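Local coordinates for glyoxalase family protein (Bacillus cereus, PDB 1ZSW) that binds a zinc ion and belongs to the glyoxalase (vicinal oxygen chelate) family, its catalytic reaction, if any, being unknown, at residues A[33-38]-A[244-249]; A[103-108]-A[147-152]; A[57-62]-A[69-74]; A[183-188]-A[226-231]; A[98-103]-A[287-292]. One frame throughout, in Å; residues are numbered along the deposited sequence.

Contact 1, near the centre of the chain, pairs strands 31-38 and 244-251, one from each glyoxalase-like half, in the middle of an eight-stranded mixed sheet that carries the zinc. Contact 3 is the hairpin at one end of that sheet, its centre about 12 Å from that of contact 1. Contacts 2 and 4 belong to a second sheet, where neighbouring strands 101-109 and 180-188 again join the two halves; their centres are about 12 Å apart. Contact 5 sets the start of strand 101-109 against the turn before strand 292-300. Contacts 2, 3 and 4 are nested within the loop closed by contact 1, which brings together one zinc histidine from each half; contact 5 crosses it.

Contact 1: residues A[33-38]-A[244-249]; sequences HISMVT and IHHLAI. With ZN (zinc ion), chain B.
The zinc ion is gripped by His33 NE2 and His246 NE2, each 2.1 Å from the metal, with Glu294 OE1 as a third protein ligand. The two imidazoles meet rim to rim, their planes at 87°, so each directs its NE2 at the ion without stacking on the other. In both residues chi1 is 64°, which sets the ring carbon CG between backbone N and carbonyl carbon and swings the ring over the partner strand. There the CB of Ala248 lies over one face of the His33 ring, 3.5 Å from its centroid, a CH-pi contact. Ser35 CB lies over one face of the His246 ring, 3.3 Å from His246 CE1, while Ser35 OG bonds to Ser85. Strands 33-38 and 244-249 run antiparallel and join the two glyoxalase-like halves across the metal site, as in other vicinal oxygen chelate proteins. A classic beta bulge interrupts the pairing: Ser35 O takes a 2.7 Å bond from His245 N and a weak one from His246 N. The bulge turns His245 to the metal side as well, and its ND1 accepts a nearly straight 2.8 Å bond from His246 ND1, lying in both ring planes; this second-shell bond helps to fix the rotation of the zinc-binding ring. On the reverse face Ile34 CG1 meets Ile244 CG2 at 3.6 Å, and Met36 lies alongside Ile244.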
# COMPACT_ATOMS: atom_id res chain seq x y z
N HIS A 33 -0.09 -2.80 -3.00
CA HIS A 33 1.01 -2.19 -2.26
C HIS A 33 0.72 -0.74 -2.09
O HIS A 33 -0.27 -0.24 -2.66
CB HIS A 33 2.38 -2.35 -2.99
CG HIS A 33 2.48 -1.67 -4.32
ND1 HIS A 33 2.11 -2.29 -5.50
CD2 HIS A 33 2.98 -0.45 -4.68
CE1 HIS A 33 2.33 -1.47 -6.52
NE2 HIS A 33 2.87 -0.36 -6.05
N ILE A 34 1.55 -0.07 -1.31
CA ILE A 34 1.40 1.38 -1.13
C ILE A 34 2.80 1.95 -1.11
O ILE A 34 3.69 1.30 -0.56
CB ILE A 34 0.57 1.68 0.17
CG1 ILE A 34 0.18 3.15 0.31
CG2 ILE A 34 1.23 1.07 1.43
CD1 ILE A 34 -1.07 3.33 1.22
N SER A 35 2.97 3.09 -1.76
CA SER A 35 4.32 3.67 -1.98
C SER A 35 4.41 5.08 -1.43
O SER A 35 3.48 5.84 -1.61
CB SER A 35 4.67 3.68 -3.48
OG SER A 35 4.78 2.28 -3.86
N MET A 36 5.58 5.39 -0.84
CA MET A 36 5.82 6.59 -0.02
C MET A 36 7.16 7.20 -0.37
O MET A 36 7.97 6.61 -1.09
CB MET A 36 5.88 6.16 1.46
CG MET A 36 4.54 5.92 2.16
SD MET A 36 3.66 4.45 1.63
CE MET A 36 4.66 3.17 2.36
N VAL A 37 7.39 8.41 0.13
CA VAL A 37 8.66 9.09 -0.02
C VAL A 37 9.35 9.20 1.33
O VAL A 37 8.71 9.59 2.32
CB VAL A 37 8.40 10.49 -0.58
CG1 VAL A 37 9.70 11.36 -0.60
CG2 VAL A 37 7.81 10.40 -2.00
N THR A 38 10.63 8.82 1.36
CA THR A 38 11.52 8.97 2.54
C THR A 38 12.69 9.86 2.19
O THR A 38 13.13 9.90 1.04
CB THR A 38 12.03 7.61 3.10
OG1 THR A 38 12.75 7.82 4.32
CG2 THR A 38 12.95 6.89 2.13
N ILE A 244 2.52 9.81 1.17
CA ILE A 244 2.10 8.63 0.43
C ILE A 244 1.84 9.04 -1.02
O ILE A 244 0.99 9.90 -1.29
CB ILE A 244 0.85 7.97 1.08
CG1 ILE A 244 1.13 7.55 2.52
CG2 ILE A 244 0.45 6.76 0.24
CD1 ILE A 244 -0.13 7.36 3.41
N HIS A 245 2.55 8.39 -1.95
CA HIS A 245 2.55 8.78 -3.33
C HIS A 245 1.37 8.14 -4.11
O HIS A 245 0.70 8.81 -4.86
CB HIS A 245 3.90 8.44 -3.96
CG HIS A 245 3.99 8.82 -5.40
ND1 HIS A 245 3.76 7.91 -6.40
CD2 HIS A 245 4.26 10.00 -6.00
CE1 HIS A 245 3.90 8.51 -7.58
NE2 HIS A 245 4.19 9.78 -7.36
N HIS A 246 1.11 6.87 -3.84
CA HIS A 246 -0.02 6.16 -4.50
C HIS A 246 -0.39 4.90 -3.75
O HIS A 246 0.40 4.33 -3.01
CB HIS A 246 0.28 5.81 -6.01
CG HIS A 246 1.42 4.86 -6.21
ND1 HIS A 246 2.72 5.28 -6.36
CD2 HIS A 246 1.43 3.52 -6.39
CE1 HIS A 246 3.50 4.22 -6.54
NE2 HIS A 246 2.74 3.14 -6.54
N LEU A 247 -1.61 4.45 -4.02
CA LEU A 247 -2.12 3.18 -3.52
C LEU A 247 -2.37 2.30 -4.73
O LEU A 247 -2.98 2.78 -5.72
CB LEU A 247 -3.46 3.37 -2.78
CG LEU A 247 -4.22 2.08 -2.43
CD1 LEU A 247 -3.50 1.24 -1.41
CD2 LEU A 247 -5.63 2.44 -1.93
N ALA A 248 -1.85 1.07 -4.67
CA ALA A 248 -2.10 0.07 -5.73
C ALA A 248 -3.07 -0.98 -5.26
O ALA A 248 -2.98 -1.43 -4.11
CB ALA A 248 -0.80 -0.61 -6.17
N ILE A 249 -3.99 -1.36 -6.15
CA ILE A 249 -4.98 -2.42 -5.89
C ILE A 249 -4.71 -3.60 -6.79
O ILE A 249 -4.14 -3.43 -7.85
CB ILE A 249 -6.43 -1.93 -6.02
CG1 ILE A 249 -6.76 -1.52 -7.47
CG2 ILE A 249 -6.66 -0.71 -5.06
CD1 ILE A 249 -8.20 -0.91 -7.72
ZN ZN B . 3.35 1.29 -7.30

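Contact 2: residues A[103-108]-A[147-152]; sequences TRIGLL and EGLRLV
Ile105 and Leu151 pair in parallel register, and on their side of the sheet the packing is wholly apolar. Ile105 CD1 reaches Leu149 CD2 at 3.8 Å, the two side chains crossing at about a right angle, and Leu151 CD2 touches Leu107 CD1. Ile105 also packs on Ile34 and Met36, so this face fills the space between the two sheets. The backbones are stitched by Ile105 N to Arg150 O, Val152 N to Ile105 O and Leu107 N to Val152 O, the last at 2.8 Å. The parallel pairing of strands 101-109 and 150-155 is consistent with the vicinal oxygen chelate fold. The other side is looser and wetter. Arg150, bent at chi3 (-84°), lays one face of its guanidinium over Thr103 O, which stands 3.3 Å above the plane. That carbonyl takes its bond from a water instead, at 2.8 Å, and the same water accepts from Arg150 N and Arg150 NE. In the conformer described, Arg104 runs its CD against Val152 CG1, and a second water donates to Leu151 O and accepts, weakly, from Arg104 NH1. Arg104 NE forms a salt bridge with Glu185, whose other oxygen bonds Thr103 OG1. Glu185 thus probably offsets the charge of Arg104, while the guanidinium of Arg150 meets Thr103 O through its face and a water.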
# COMPACT_ATOMS: atom_id res chain seq x y z
N THR A 103 -3.73 9.37 3.40
CA THR A 103 -3.26 9.91 4.68
C THR A 103 -2.94 8.91 5.80
O THR A 103 -2.37 9.31 6.79
CB THR A 103 -4.26 11.00 5.24
OG1 THR A 103 -5.57 10.44 5.23
CG2 THR A 103 -4.17 12.28 4.38
N ARG A 104 -3.32 7.63 5.68
CA ARG A 104 -3.02 6.67 6.77
C ARG A 104 -2.94 5.26 6.22
O ARG A 104 -3.78 4.87 5.37
CB ARG A 104 -4.10 6.73 7.86
CG ARG A 104 -3.64 6.16 9.20
CD ARG A 104 -4.75 6.07 10.24
NE ARG A 104 -5.63 7.25 10.34
CZ ARG A 104 -5.46 8.25 11.21
NH1 ARG A 104 -4.43 8.26 12.05
NH2 ARG A 104 -6.33 9.26 11.21
N ILE A 105 -1.95 4.50 6.71
CA ILE A 105 -1.79 3.11 6.33
C ILE A 105 -2.19 2.21 7.49
O ILE A 105 -1.55 2.23 8.53
CB ILE A 105 -0.33 2.78 5.99
CG1 ILE A 105 0.22 3.80 5.00
CG2 ILE A 105 -0.24 1.35 5.42
CD1 ILE A 105 1.75 3.60 4.77
N GLY A 106 -3.24 1.41 7.28
CA GLY A 106 -3.66 0.40 8.26
C GLY A 106 -2.88 -0.89 8.07
O GLY A 106 -2.72 -1.36 6.94
N LEU A 107 -2.42 -1.49 9.16
CA LEU A 107 -1.63 -2.75 9.09
C LEU A 107 -2.28 -3.74 10.05
O LEU A 107 -2.49 -3.41 11.23
CB LEU A 107 -0.19 -2.48 9.52
CG LEU A 107 0.61 -1.50 8.64
CD1 LEU A 107 1.97 -1.20 9.27
CD2 LEU A 107 0.75 -2.13 7.27
N LEU A 108 -2.61 -4.93 9.55
CA LEU A 108 -3.32 -5.93 10.38
C LEU A 108 -2.33 -6.66 11.29
O LEU A 108 -1.24 -7.02 10.87
CB LEU A 108 -4.03 -6.94 9.48
CG LEU A 108 -5.15 -6.34 8.63
CD1 LEU A 108 -5.61 -7.27 7.52
CD2 LEU A 108 -6.35 -5.99 9.55
N GLU A 147 9.14 10.63 10.11
CA GLU A 147 8.92 11.54 8.99
C GLU A 147 7.47 12.05 8.92
O GLU A 147 7.09 12.78 7.98
CB GLU A 147 9.26 10.80 7.70
CG GLU A 147 10.71 10.31 7.73
CD GLU A 147 11.28 10.03 6.37
OE1 GLU A 147 12.06 10.86 5.84
OE2 GLU A 147 10.96 8.94 5.86
N GLY A 148 6.66 11.62 9.88
CA GLY A 148 5.29 12.08 9.95
C GLY A 148 4.31 11.20 9.18
O GLY A 148 3.16 11.58 9.02
N LEU A 149 4.78 10.05 8.70
CA LEU A 149 3.84 9.10 8.10
C LEU A 149 2.96 8.50 9.17
O LEU A 149 3.46 7.99 10.18
CB LEU A 149 4.61 7.99 7.32
CG LEU A 149 3.69 6.92 6.70
CD1 LEU A 149 2.86 7.51 5.58
CD2 LEU A 149 4.59 5.81 6.09
N ARG A 150 1.64 8.51 8.92
CA ARG A 150 0.68 8.00 9.87
C ARG A 150 0.28 6.59 9.53
O ARG A 150 -0.11 6.32 8.36
CB ARG A 150 -0.56 8.92 9.94
CG ARG A 150 -0.21 10.33 10.49
CD ARG A 150 -1.32 11.32 10.16
NE ARG A 150 -1.16 11.86 8.80
CZ ARG A 150 -2.00 12.73 8.24
NH1 ARG A 150 -3.08 13.15 8.92
NH2 ARG A 150 -1.78 13.18 7.02
N LEU A 151 0.42 5.70 10.52
CA LEU A 151 0.01 4.31 10.44
C LEU A 151 -0.90 3.87 11.58
O LEU A 151 -1.02 4.58 12.58
CB LEU A 151 1.26 3.38 10.37
CG LEU A 151 2.28 3.72 9.29
CD1 LEU A 151 3.45 4.49 9.87
CD2 LEU A 151 2.81 2.42 8.61
N VAL A 152 -1.60 2.78 11.40
CA VAL A 152 -2.46 2.28 12.47
C VAL A 152 -2.46 0.76 12.47
O VAL A 152 -2.69 0.13 11.42
CB VAL A 152 -3.89 2.89 12.40
CG1 VAL A 152 -4.63 2.51 11.11
CG2 VAL A 152 -4.75 2.41 13.61
O HOH W 1 0.23 10.22 6.90
O HOH W 2 -1.70 7.29 12.89

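Contact 3: residues A[57-62]-A[69-74]; sequences VKMTVN and YHLFYG
Met59 holds its CG anti to the backbone N (chi1 174°), which brings that atom alongside two residues of the facing strand, 4.0 Å from Leu71 CD2 and 4.1 Å from Tyr69 CE2. All three belong to the beta hairpin of strands 55-62 and 69-74, whose first strand is outermost at one end of the zinc-bearing sheet. The sulfur of Met59 adds an oblique Met-aromatic contact with the Tyr69 ring, and Tyr69 OH bonds the carbonyl of Ala333. The other face is the metal side. There His70 NE2 bonds to Ser85, the residue that also holds Ser35, and in the conformer described the Phe72 ring reaches over one face of the His70 imidazole and approaches a beta-mercaptoethanol molecule bound beside the zinc. Thr60 CG2 comes near the edge of that phenyl ring, and Lys58 leads away to a salt bridge with Asp305. In the backbone, Thr60 and His70 exchange two bonds, while Phe72 N gives a straight one to Lys58 O. A classic beta bulge follows, where Phe72 O receives Val57 N from above the carbonyl plane and Lys58 N only weakly; Val57 CG2 packs on Phe72 CB at 3.6 Å. At the far end a water bridges the strands, 2.7 Å from Val61 O, to which it donates, and 2.8 Å from His70 ND1.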
# COMPACT_ATOMS: atom_id res chain seq x y z
N VAL A 57 12.18 -6.85 1.23
CA VAL A 57 12.01 -7.86 0.18
C VAL A 57 12.69 -7.45 -1.12
O VAL A 57 12.91 -8.29 -1.98
CB VAL A 57 10.53 -8.27 -0.06
CG1 VAL A 57 9.98 -8.96 1.19
CG2 VAL A 57 9.63 -7.04 -0.37
N LYS A 58 12.98 -6.16 -1.28
CA LYS A 58 13.67 -5.69 -2.48
C LYS A 58 14.36 -4.38 -2.25
O LYS A 58 13.78 -3.43 -1.69
CB LYS A 58 12.71 -5.59 -3.69
CG LYS A 58 13.42 -5.79 -5.05
CD LYS A 58 13.00 -7.17 -5.62
CE LYS A 58 14.05 -7.82 -6.50
NZ LYS A 58 13.92 -9.31 -6.43
N MET A 59 15.62 -4.33 -2.64
CA MET A 59 16.41 -3.13 -2.59
C MET A 59 16.74 -2.86 -4.04
O MET A 59 17.54 -3.59 -4.64
CB MET A 59 17.68 -3.36 -1.78
CG MET A 59 18.63 -2.20 -1.78
SD MET A 59 19.90 -2.37 -0.49
CE MET A 59 20.69 -3.91 -0.97
N THR A 60 16.12 -1.83 -4.60
CA THR A 60 16.32 -1.52 -6.05
C THR A 60 16.35 -0.01 -6.25
O THR A 60 16.65 0.75 -5.30
CB THR A 60 15.29 -2.30 -6.91
OG1 THR A 60 15.60 -2.18 -8.32
CG2 THR A 60 13.87 -1.82 -6.66
N VAL A 61 16.10 0.43 -7.49
CA VAL A 61 16.05 1.85 -7.85
C VAL A 61 14.74 2.14 -8.55
O VAL A 61 14.07 1.23 -9.05
CB VAL A 61 17.26 2.30 -8.72
CG1 VAL A 61 18.59 2.16 -7.94
CG2 VAL A 61 17.30 1.57 -10.09
N ASN A 62 14.34 3.41 -8.52
CA ASN A 62 13.15 3.90 -9.22
C ASN A 62 13.38 3.63 -10.69
O ASN A 62 14.38 4.10 -11.25
CB ASN A 62 12.99 5.39 -8.93
CG ASN A 62 11.75 6.01 -9.59
OD1 ASN A 62 11.13 5.43 -10.48
ND2 ASN A 62 11.39 7.22 -9.15
N TYR A 69 17.01 5.37 -4.73
CA TYR A 69 16.65 4.07 -4.13
C TYR A 69 15.14 3.90 -4.10
O TYR A 69 14.38 4.87 -3.89
CB TYR A 69 17.14 3.95 -2.69
CG TYR A 69 18.55 3.36 -2.46
CD1 TYR A 69 19.51 4.09 -1.78
CD2 TYR A 69 18.86 2.07 -2.88
CE1 TYR A 69 20.78 3.55 -1.53
CE2 TYR A 69 20.13 1.53 -2.64
CZ TYR A 69 21.07 2.26 -1.96
OH TYR A 69 22.32 1.72 -1.73
N HIS A 70 14.71 2.66 -4.29
CA HIS A 70 13.35 2.23 -4.10
C HIS A 70 13.42 0.97 -3.23
O HIS A 70 13.95 -0.06 -3.64
CB HIS A 70 12.64 1.99 -5.45
CG HIS A 70 11.16 1.82 -5.34
ND1 HIS A 70 10.38 1.35 -6.39
CD2 HIS A 70 10.31 2.01 -4.30
CE1 HIS A 70 9.12 1.30 -6.01
NE2 HIS A 70 9.05 1.69 -4.75
N LEU A 71 12.93 1.05 -1.99
CA LEU A 71 13.01 -0.05 -1.05
C LEU A 71 11.62 -0.63 -0.75
O LEU A 71 10.66 0.13 -0.53
CB LEU A 71 13.64 0.45 0.27
CG LEU A 71 14.89 1.32 0.20
CD1 LEU A 71 15.31 1.59 1.61
CD2 LEU A 71 16.02 0.60 -0.55
N PHE A 72 11.46 -1.96 -0.86
CA PHE A 72 10.17 -2.58 -0.52
C PHE A 72 10.37 -3.38 0.76
O PHE A 72 11.44 -4.00 0.99
CB PHE A 72 9.67 -3.61 -1.57
CG PHE A 72 9.19 -3.03 -2.88
CD1 PHE A 72 10.11 -2.59 -3.84
CD2 PHE A 72 7.83 -2.99 -3.20
CE1 PHE A 72 9.69 -2.10 -5.07
CE2 PHE A 72 7.38 -2.50 -4.44
CZ PHE A 72 8.32 -2.05 -5.38
N TYR A 73 9.34 -3.32 1.60
CA TYR A 73 9.19 -4.15 2.81
C TYR A 73 7.87 -4.92 2.73
O TYR A 73 6.88 -4.44 2.17
CB TYR A 73 9.17 -3.24 4.04
CG TYR A 73 10.37 -2.30 4.11
CD1 TYR A 73 10.30 -1.00 3.56
CD2 TYR A 73 11.60 -2.72 4.68
CE1 TYR A 73 11.38 -0.13 3.60
CE2 TYR A 73 12.70 -1.84 4.71
CZ TYR A 73 12.57 -0.56 4.17
OH TYR A 73 13.59 0.35 4.19
N GLY A 74 7.83 -6.09 3.34
CA GLY A 74 6.61 -6.87 3.36
C GLY A 74 6.80 -8.14 4.12
O GLY A 74 7.59 -8.21 5.04
O HOH W 3 11.44 0.49 -8.84

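Contact 4: residues A[183-188]-A[226-231]; sequences SVELTV and EIVVKY
This is parallel strand pairing in the second sheet, between strand 180-188, here residues 183-188, which also neighbours strand 101-109, and strand 227-231. Five backbone bonds join them in regular alternation, from Val184 N to Glu226 O at one end to Val188 N to Lys230 O at the other. Leu186 sits midway: its N reaches Val228 O at 2.7 Å, and its O accepts from Lys230 N at 2.8 Å. The axes are 21° apart, and the register is unbroken from Ser183 with Glu226 to Val188 with Tyr231. At the start of the pair Ser183 OG donates a 2.7 Å bond to Glu226 OE1, arriving on the anti side of the carboxylate and 31° out of its plane. The same oxygen has a salt bridge to Arg138, so two donors hold this buried acid. Helix 191-201, which follows strand 180-188 in the chain, covers one face, an arrangement consistent with the vicinal oxygen chelate family: Leu186 CD1 packs on Ile227 CG2 at 3.6 Å, Val188 CG2 meets Val229 CG1 at the same distance, and Met194 of the helix touches Leu186, Val188 and Val229. Glu185 and Lys230 share the other face. With CG anti to the backbone N (chi1 -173°), Glu185 extends across the lysine, bringing its CD to 3.5 Å from Lys230 CD. The charged ends stop short of a salt bridge, Glu185 OE1 lying 4.1 Å from Lys230 NZ, and two waters span them, each accepting from NZ and donating to one carboxylate oxygen. The direct partners of Glu185 include Tyr135 and residues of strand 101-109.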
# COMPACT_ATOMS: atom_id res chain seq x y z
N SER A 183 -7.17 -1.29 6.40
CA SER A 183 -7.77 -0.04 5.94
C SER A 183 -6.71 0.92 5.43
O SER A 183 -5.69 1.11 6.10
CB SER A 183 -8.43 0.67 7.14
OG SER A 183 -9.16 -0.24 7.91
N VAL A 184 -6.99 1.57 4.30
CA VAL A 184 -6.13 2.70 3.83
C VAL A 184 -7.03 3.92 3.81
O VAL A 184 -8.13 3.84 3.35
CB VAL A 184 -5.54 2.43 2.43
CG1 VAL A 184 -4.80 3.66 1.91
CG2 VAL A 184 -4.51 1.24 2.50
N GLU A 185 -6.53 5.02 4.37
CA GLU A 185 -7.34 6.26 4.53
C GLU A 185 -7.03 7.25 3.41
O GLU A 185 -5.83 7.58 3.16
CB GLU A 185 -6.96 6.89 5.85
CG GLU A 185 -7.82 8.07 6.25
CD GLU A 185 -7.31 8.64 7.54
OE1 GLU A 185 -7.65 8.06 8.63
OE2 GLU A 185 -6.52 9.63 7.49
N LEU A 186 -8.10 7.73 2.78
CA LEU A 186 -8.03 8.78 1.73
C LEU A 186 -8.74 10.02 2.31
O LEU A 186 -9.86 9.87 2.80
CB LEU A 186 -8.76 8.33 0.45
CG LEU A 186 -8.32 6.98 -0.13
CD1 LEU A 186 -9.02 6.65 -1.43
CD2 LEU A 186 -6.79 6.95 -0.35
N THR A 187 -8.11 11.17 2.22
CA THR A 187 -8.73 12.44 2.71
C THR A 187 -9.00 13.26 1.44
O THR A 187 -8.09 13.48 0.64
CB THR A 187 -7.79 13.15 3.69
OG1 THR A 187 -7.56 12.31 4.84
CG2 THR A 187 -8.44 14.47 4.21
N VAL A 188 -10.24 13.68 1.24
CA VAL A 188 -10.61 14.32 -0.00
C VAL A 188 -11.53 15.54 0.20
O VAL A 188 -12.19 15.63 1.23
CB VAL A 188 -11.34 13.32 -0.97
CG1 VAL A 188 -10.37 12.21 -1.40
CG2 VAL A 188 -12.60 12.71 -0.32
N GLU A 226 -9.91 -2.59 2.30
CA GLU A 226 -10.77 -1.56 2.89
C GLU A 226 -10.19 -0.17 2.70
O GLU A 226 -9.00 0.03 2.89
CB GLU A 226 -11.01 -1.86 4.35
CG GLU A 226 -12.07 -0.94 4.98
CD GLU A 226 -12.36 -1.34 6.43
OE1 GLU A 226 -11.71 -0.80 7.34
OE2 GLU A 226 -13.21 -2.23 6.60
N ILE A 227 -11.06 0.76 2.32
CA ILE A 227 -10.69 2.18 2.15
C ILE A 227 -11.61 3.02 3.02
O ILE A 227 -12.82 2.86 2.95
CB ILE A 227 -10.80 2.60 0.69
CG1 ILE A 227 -9.73 1.83 -0.13
CG2 ILE A 227 -10.52 4.07 0.56
CD1 ILE A 227 -9.84 2.17 -1.62
N VAL A 228 -11.00 3.88 3.82
CA VAL A 228 -11.71 4.87 4.65
C VAL A 228 -11.57 6.20 3.94
O VAL A 228 -10.46 6.69 3.73
CB VAL A 228 -11.05 4.95 6.03
CG1 VAL A 228 -11.73 6.07 6.87
CG2 VAL A 228 -11.18 3.61 6.75
N VAL A 229 -12.69 6.82 3.59
CA VAL A 229 -12.68 8.09 2.87
C VAL A 229 -13.16 9.18 3.83
O VAL A 229 -14.27 9.08 4.36
CB VAL A 229 -13.56 8.06 1.60
CG1 VAL A 229 -13.52 9.43 0.88
CG2 VAL A 229 -13.08 6.97 0.64
N LYS A 230 -12.30 10.16 4.04
CA LYS A 230 -12.61 11.29 4.95
C LYS A 230 -12.74 12.60 4.18
O LYS A 230 -11.92 12.94 3.32
CB LYS A 230 -11.50 11.46 6.00
CG LYS A 230 -11.33 10.25 6.92
CD LYS A 230 -10.22 10.46 7.92
CE LYS A 230 -10.56 11.47 8.99
NZ LYS A 230 -9.38 11.60 9.89
N TYR A 231 -13.78 13.37 4.53
CA TYR A 231 -13.93 14.69 3.94
C TYR A 231 -13.13 15.69 4.77
O TYR A 231 -13.25 15.73 6.01
CB TYR A 231 -15.42 15.09 3.94
CG TYR A 231 -15.62 16.58 3.70
CD1 TYR A 231 -16.26 17.36 4.65
CD2 TYR A 231 -15.15 17.20 2.55
CE1 TYR A 231 -16.46 18.74 4.44
CE2 TYR A 231 -15.31 18.58 2.35
CZ TYR A 231 -15.98 19.32 3.30
OH TYR A 231 -16.16 20.66 3.09
O HOH W 4 -6.36 11.79 8.99
O HOH W 5 -9.27 9.01 10.95

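Contact 5: residues A[98-103]-A[287-292]; sequences GTNAIT and ESNGIL
Residues 100-102 and 289-292 run 35° apart in direction, with Asn100 and Asn289 facing each other at 5.7 Å between CA atoms and Ala101 and Ile291 at 6.0 Å. The asparagine side chains cross at about a right angle. Asn100 lays its amide against the backbone of the turn, CG 3.2 Å from Asn289 O, while Asn100 OD1 lies 3.5 Å from Asn289 CB and takes a hydrogen bond from Arg189 N. Next along, Ile291 CG1 lies anti to its carbonyl carbon (chi1 -57°), and the turn at chi2 (-64°) brings CD1 over the backbone of the opposing segment, 3.5 Å from Ala101 N. Its other branch, CG2, meets Ile102 CG1 at 3.8 Å. Ile102 continues onto Ile244 and Leu247 of the zinc-bearing sheet, while Ile291 touches Met194 of helix 191-201. The contact therefore joins the first residues of strand 101-109, where Asn100 and Ala101 form a G1 beta bulge opposite Thr187, to a type I turn, Glu287 to Gly290, that links strands 280-286 and 292-300. Glu287 curls its carboxylate back over that turn: Ile291 N bonds the anti lone pair of OE2 at 2.9 Å, and Asn289 N reaches OE1 at 3.1 Å from above the carboxylate plane. Gly290 N closes the turn on Glu287 O. Beyond it the chain enters the strand that carries Glu294, and Leu292 packs on His245 and His246 of the zinc site.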
# COMPACT_ATOMS: atom_id res chain seq x y z
N GLY A 98 -2.66 18.11 4.77
CA GLY A 98 -3.87 18.74 4.26
C GLY A 98 -4.75 17.71 3.59
O GLY A 98 -4.67 16.52 3.92
N THR A 99 -5.59 18.17 2.68
CA THR A 99 -6.58 17.31 2.05
C THR A 99 -6.11 16.86 0.67
O THR A 99 -4.98 17.15 0.25
CB THR A 99 -7.98 17.96 2.07
OG1 THR A 99 -9.00 17.00 1.70
CG2 THR A 99 -7.99 19.22 1.17
N ASN A 100 -6.98 16.13 -0.03
CA ASN A 100 -6.64 15.49 -1.31
C ASN A 100 -5.33 14.72 -1.29
O ASN A 100 -4.41 14.95 -2.08
CB ASN A 100 -6.72 16.51 -2.46
CG ASN A 100 -8.15 16.94 -2.73
OD1 ASN A 100 -9.11 16.35 -2.23
ND2 ASN A 100 -8.30 17.97 -3.54
N ALA A 101 -5.28 13.81 -0.35
CA ALA A 101 -4.07 12.99 -0.15
C ALA A 101 -4.45 11.65 0.48
O ALA A 101 -5.49 11.51 1.13
CB ALA A 101 -3.13 13.70 0.79
N ILE A 102 -3.65 10.63 0.20
CA ILE A 102 -3.73 9.35 0.95
C ILE A 102 -3.05 9.65 2.28
O ILE A 102 -1.91 10.14 2.30
CB ILE A 102 -2.99 8.23 0.16
CG1 ILE A 102 -3.55 8.18 -1.26
CG2 ILE A 102 -3.12 6.89 0.93
CD1 ILE A 102 -2.60 7.38 -2.19
N THR A 103 -3.73 9.37 3.40
CA THR A 103 -3.26 9.91 4.68
C THR A 103 -2.94 8.91 5.80
O THR A 103 -2.37 9.31 6.79
CB THR A 103 -4.26 11.00 5.24
OG1 THR A 103 -5.57 10.44 5.23
CG2 THR A 103 -4.17 12.28 4.38
N GLU A 287 -7.83 10.15 -9.73
CA GLU A 287 -9.28 10.41 -9.74
C GLU A 287 -9.59 11.90 -9.52
O GLU A 287 -8.69 12.74 -9.48
CB GLU A 287 -10.05 9.47 -8.82
CG GLU A 287 -9.64 9.45 -7.38
CD GLU A 287 -9.99 10.75 -6.68
OE1 GLU A 287 -11.19 11.01 -6.37
OE2 GLU A 287 -9.03 11.53 -6.45
N SER A 288 -10.88 12.21 -9.38
CA SER A 288 -11.36 13.58 -9.33
C SER A 288 -10.64 14.46 -8.30
O SER A 288 -10.39 15.64 -8.57
CB SER A 288 -12.88 13.60 -9.04
OG SER A 288 -13.56 12.54 -9.72
N ASN A 289 -10.30 13.89 -7.14
CA ASN A 289 -9.66 14.63 -6.07
C ASN A 289 -8.15 14.63 -6.19
O ASN A 289 -7.47 15.14 -5.33
CB ASN A 289 -10.06 14.04 -4.71
CG ASN A 289 -11.54 14.16 -4.45
OD1 ASN A 289 -12.30 13.20 -4.62
ND2 ASN A 289 -11.97 15.33 -4.07
N GLY A 290 -7.62 14.05 -7.26
CA GLY A 290 -6.18 14.06 -7.45
C GLY A 290 -5.46 12.90 -6.79
O GLY A 290 -4.22 12.86 -6.80
N ILE A 291 -6.20 11.97 -6.17
CA ILE A 291 -5.58 10.80 -5.56
C ILE A 291 -5.02 9.88 -6.68
O ILE A 291 -5.74 9.53 -7.59
CB ILE A 291 -6.59 9.99 -4.72
CG1 ILE A 291 -7.26 10.82 -3.60
CG2 ILE A 291 -5.92 8.74 -4.15
CD1 ILE A 291 -6.32 11.32 -2.57
N LEU A 292 -3.78 9.43 -6.55
CA LEU A 292 -3.17 8.55 -7.57
C LEU A 292 -3.36 7.13 -7.18
O LEU A 292 -2.88 6.67 -6.13
CB LEU A 292 -1.66 8.85 -7.71
CG LEU A 292 -0.87 8.12 -8.79
CD1 LEU A 292 -1.42 8.45 -10.16
CD2 LEU A 292 0.59 8.56 -8.72